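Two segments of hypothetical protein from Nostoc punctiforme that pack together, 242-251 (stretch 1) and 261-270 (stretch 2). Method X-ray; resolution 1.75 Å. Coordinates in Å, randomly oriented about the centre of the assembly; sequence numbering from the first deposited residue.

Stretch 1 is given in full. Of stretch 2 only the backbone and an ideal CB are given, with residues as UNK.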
# COMPACT_ATOMS: atom_id res chain seq x y z
N GLN A 242 9.86 2.85 11.02
CA GLN A 242 10.48 3.17 12.30
C GLN A 242 9.72 4.35 12.87
O GLN A 242 8.97 5.00 12.16
CB GLN A 242 11.96 3.59 12.09
CG GLN A 242 12.83 2.58 11.34
CD GLN A 242 13.01 1.24 12.09
OE1 GLN A 242 12.75 1.14 13.30
NE2 GLN A 242 13.47 0.20 11.37
N SER A 243 9.94 4.70 14.14
CA SER A 243 9.20 5.85 14.72
C SER A 243 9.35 7.15 13.90
O SER A 243 8.48 8.00 13.95
CB SER A 243 9.59 6.11 16.18
OG SER A 243 10.92 6.57 16.26
N ASP A 244 10.45 7.28 13.15
CA ASP A 244 10.74 8.53 12.40
C ASP A 244 10.88 8.29 10.90
O ASP A 244 11.41 9.14 10.18
CB ASP A 244 12.02 9.16 12.96
CG ASP A 244 13.21 8.18 12.96
OD1 ASP A 244 13.12 7.03 12.39
OD2 ASP A 244 14.23 8.53 13.59
N LEU A 245 10.39 7.16 10.42
CA LEU A 245 10.44 6.82 9.01
C LEU A 245 9.13 6.17 8.54
O LEU A 245 8.71 5.12 9.06
CB LEU A 245 11.61 5.88 8.73
CG LEU A 245 11.78 5.44 7.27
CD1 LEU A 245 12.18 6.59 6.39
CD2 LEU A 245 12.81 4.26 7.18
N ARG A 246 8.48 6.77 7.53
CA ARG A 246 7.23 6.26 7.01
C ARG A 246 7.25 6.26 5.51
O ARG A 246 7.80 7.19 4.88
CB ARG A 246 6.09 7.13 7.47
CG ARG A 246 4.71 6.62 7.09
CD ARG A 246 3.70 6.87 8.20
NE ARG A 246 2.32 6.48 7.86
CZ ARG A 246 1.35 7.32 7.49
NH1 ARG A 246 1.60 8.60 7.28
NH2 ARG A 246 0.11 6.85 7.28
N GLN A 247 6.68 5.23 4.92
CA GLN A 247 6.44 5.25 3.51
C GLN A 247 4.95 5.25 3.25
O GLN A 247 4.19 4.69 4.01
CB GLN A 247 7.10 4.06 2.76
CG GLN A 247 8.60 4.21 2.64
CD GLN A 247 9.24 3.18 1.77
OE1 GLN A 247 8.86 2.03 1.77
NE2 GLN A 247 10.19 3.62 0.92
N ARG A 248 4.56 5.88 2.16
CA ARG A 248 3.18 5.82 1.67
C ARG A 248 3.21 5.41 0.19
O ARG A 248 4.09 5.84 -0.56
CB ARG A 248 2.49 7.15 1.83
CG ARG A 248 2.35 7.54 3.30
CD ARG A 248 1.59 8.83 3.44
NE ARG A 248 2.42 10.03 3.16
CZ ARG A 248 2.22 10.87 2.13
NH1 ARG A 248 1.22 10.72 1.28
NH2 ARG A 248 3.01 11.93 1.96
N MSE A 249 2.25 4.59 -0.24
CA MSE A 249 2.17 4.19 -1.63
C MSE A 249 0.75 4.45 -2.16
O MSE A 249 -0.21 4.18 -1.48
CB MSE A 249 2.59 2.73 -1.84
CG MSE A 249 2.83 2.40 -3.24
SE MSE A 249 3.15 0.52 -3.72
CE MSE A 249 4.70 0.29 -2.77
N ILE A 250 0.67 5.01 -3.36
CA ILE A 250 -0.58 5.44 -3.99
C ILE A 250 -0.64 4.89 -5.41
O ILE A 250 0.21 5.22 -6.22
CB ILE A 250 -0.68 6.94 -4.06
CG1 ILE A 250 -0.46 7.56 -2.67
CG2 ILE A 250 -2.03 7.34 -4.62
CD1 ILE A 250 0.90 8.13 -2.46
N ARG A 251 -1.65 4.05 -5.68
CA ARG A 251 -1.96 3.54 -7.03
C ARG A 251 -3.09 4.39 -7.60
O ARG A 251 -4.18 4.44 -7.03
CB ARG A 251 -2.41 2.08 -6.96
CG ARG A 251 -2.51 1.30 -8.28
CD ARG A 251 -3.20 -0.05 -8.00
NE ARG A 251 -3.38 -0.75 -9.27
CZ ARG A 251 -2.46 -1.44 -9.90
NH1 ARG A 251 -1.27 -1.67 -9.37
NH2 ARG A 251 -2.77 -1.98 -11.07
N UNK A 261 -0.73 5.40 -12.89
CA UNK A 261 0.57 5.59 -12.24
C UNK A 261 0.62 4.99 -10.83
O UNK A 261 -0.42 4.61 -10.25
CB UNK A 261 0.90 7.08 -12.17
N UNK A 262 1.83 4.94 -10.28
CA UNK A 262 2.09 4.47 -8.94
C UNK A 262 3.13 5.35 -8.32
O UNK A 262 4.13 5.69 -8.95
CB UNK A 262 2.53 3.01 -8.93
N UNK A 263 2.88 5.75 -7.08
CA UNK A 263 3.75 6.66 -6.35
C UNK A 263 4.21 6.07 -5.02
O UNK A 263 3.41 5.48 -4.29
CB UNK A 263 3.03 7.99 -6.11
N UNK A 264 5.51 6.26 -4.71
CA UNK A 264 6.08 5.85 -3.43
C UNK A 264 6.73 7.05 -2.76
O UNK A 264 7.62 7.69 -3.30
CB UNK A 264 7.09 4.72 -3.62
N UNK A 265 6.18 7.39 -1.60
CA UNK A 265 6.62 8.48 -0.75
C UNK A 265 7.48 7.91 0.38
O UNK A 265 7.09 6.96 1.03
CB UNK A 265 5.43 9.26 -0.20
N UNK A 266 8.65 8.49 0.60
CA UNK A 266 9.43 8.16 1.80
C UNK A 266 9.64 9.44 2.55
O UNK A 266 10.18 10.38 1.99
CB UNK A 266 10.76 7.49 1.46
N UNK A 267 9.26 9.47 3.83
CA UNK A 267 9.26 10.67 4.62
C UNK A 267 9.86 10.41 5.99
O UNK A 267 9.76 9.31 6.52
CB UNK A 267 7.84 11.22 4.75
N UNK A 268 10.48 11.44 6.57
CA UNK A 268 11.02 11.33 7.89
C UNK A 268 10.39 12.36 8.81
O UNK A 268 9.94 13.41 8.37
CB UNK A 268 12.54 11.49 7.86
N UNK A 269 10.35 12.01 10.09
CA UNK A 269 9.75 12.84 11.11
C UNK A 269 10.67 14.03 11.37
O UNK A 269 11.87 13.86 11.49
CB UNK A 269 9.50 12.04 12.39
N UNK A 270 10.08 15.22 11.50
CA UNK A 270 10.80 16.44 11.73
C UNK A 270 10.88 16.72 13.21
O UNK A 270 9.97 16.54 14.05
OXT UNK A 270 11.94 17.19 13.63
CB UNK A 270 10.14 17.61 10.99

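The two strands run antiparallel, with axes at 165° and a closest approach of 4.6 Å, so each position of stretch 2 can be judged against its partner in stretch 1.

Position 261 has its CB pointing away, with nothing of stretch 1 within 5.5 Å. Small or polar residues would suit, among others. It is Ser-261, whose OG lies 2.9 Å from the O of water 2.

At 262 the CB lies on the face of Met-249 and Arg-251, 4.9 Å from Arg-251 CA, and the selenium nearby favours an apolar chain. Leu-262 (t, p) brings CD1 4.1 Å from Met-249 SE and 3.9 Å from Arg-251 CB.

Position 263 is a hydrogen-bonded pair with Ile-250: its N donates to Ile-250 O (2.9 Å, 159°). With phi/psi of -124/138 and the CB on the Ile-250 face, beta-branched residues fit well. In Thr-263, CG2 meets Ile-250 CD1 at 4.1 Å, while OG1 lies 2.7 Å from the O of water 2, which also donates to Ile-250 O.

At 264 the CB is 4.9 Å from Met-249 CG, so leucine, isoleucine or methionine would all be reasonable. Leu-264 sets CD1 4.0 Å from Met-249 CE.

Position 265 pairs with Arg-248 through two backbone bonds: the N of 265 donates to Arg-248 O (2.8 Å), and Arg-248 N donates to the O of 265 (3.0 Å). Its CB is 5.2 Å from Ile-250 CD1, inviting a compact apolar group. Val-265 reaches Ile-250 CD1 with CG2 (4.0 Å) and places CG1 over one face of the Arg-248 guanidinium, 3.5 Å from NH2.

At 266 the CB stands 4.0 Å from Gln-247 NE2, a donor that favours a short acceptor such as serine, threonine or asparagine. Thr-266 (m) accepts from it at OG1 (2.9 Å, 160°) and turns CG2 to Leu-245 CD1, 3.8 Å away.

Position 267 shares its face with Arg-246 and Arg-248, two positive charges that call for an acid; the distance to Arg-248 NE favours the longer one. Glu-267 forms a salt bridge with Arg-248: NE to OE1 is 3.1 Å and NH2 to OE2 2.7 Å, both nearly linear. Water 1 links Arg-246 NH1 to OE1, its O 2.9 and 2.7 Å from them.

At 268 the CB is 3.5 Å from Asp-244 O but stretch 1 offers no charged partner close by, so many residues are possible. The end of Glu-268 leads away.

Position 269 points toward stretch 1, its CB 3.7 Å from Asp-244 CA; a long chain could cover the turn. Arg-269 lays its guanidinium face over Asp-244 CA and Ser-243 O.

Position 270 points away, leaving its choice open; Val-270 makes no contact.

Stretch 2, residues 261-270: SLTLVTEERV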
# COMPACT_ATOMS: atom_id res chain seq x y z
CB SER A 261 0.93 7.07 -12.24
OG SER A 261 0.14 7.78 -11.29
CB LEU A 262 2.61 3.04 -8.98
CG LEU A 262 2.81 2.29 -7.71
CD1 LEU A 262 1.48 2.01 -7.11
CD2 LEU A 262 3.56 0.94 -8.02
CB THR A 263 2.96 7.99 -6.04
OG1 THR A 263 2.59 8.59 -7.30
CG2 THR A 263 3.81 8.97 -5.27
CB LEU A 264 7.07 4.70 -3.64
CG LEU A 264 7.69 4.12 -2.35
CD1 LEU A 264 6.72 3.47 -1.52
CD2 LEU A 264 8.77 3.10 -2.78
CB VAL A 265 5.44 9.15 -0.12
CG1 VAL A 265 5.86 10.31 0.73
CG2 VAL A 265 4.44 9.58 -1.20
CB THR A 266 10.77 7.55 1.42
OG1 THR A 266 10.58 6.48 0.50
CG2 THR A 266 11.48 7.03 2.67
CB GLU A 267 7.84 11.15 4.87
CG GLU A 267 7.01 11.46 3.73
CD GLU A 267 5.51 11.67 4.11
OE1 GLU A 267 4.88 10.84 4.85
OE2 GLU A 267 5.01 12.70 3.62
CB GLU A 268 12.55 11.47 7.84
CG GLU A 268 13.03 12.80 7.36
CD GLU A 268 14.51 12.98 7.63
OE1 GLU A 268 15.27 12.01 7.41
OE2 GLU A 268 14.90 14.07 8.09
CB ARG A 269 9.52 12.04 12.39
CG ARG A 269 8.81 12.77 13.49
CD ARG A 269 8.63 11.83 14.72
NE ARG A 269 9.91 11.38 15.28
CZ ARG A 269 10.03 10.55 16.32
NH1 ARG A 269 8.95 10.08 16.93
NH2 ARG A 269 11.24 10.17 16.75
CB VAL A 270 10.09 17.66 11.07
CG1 VAL A 270 10.77 18.96 11.47
CG2 VAL A 270 10.09 17.54 9.58
O HOH W 1 4.13 10.08 7.32
O HOH W 2 0.41 7.51 -8.42
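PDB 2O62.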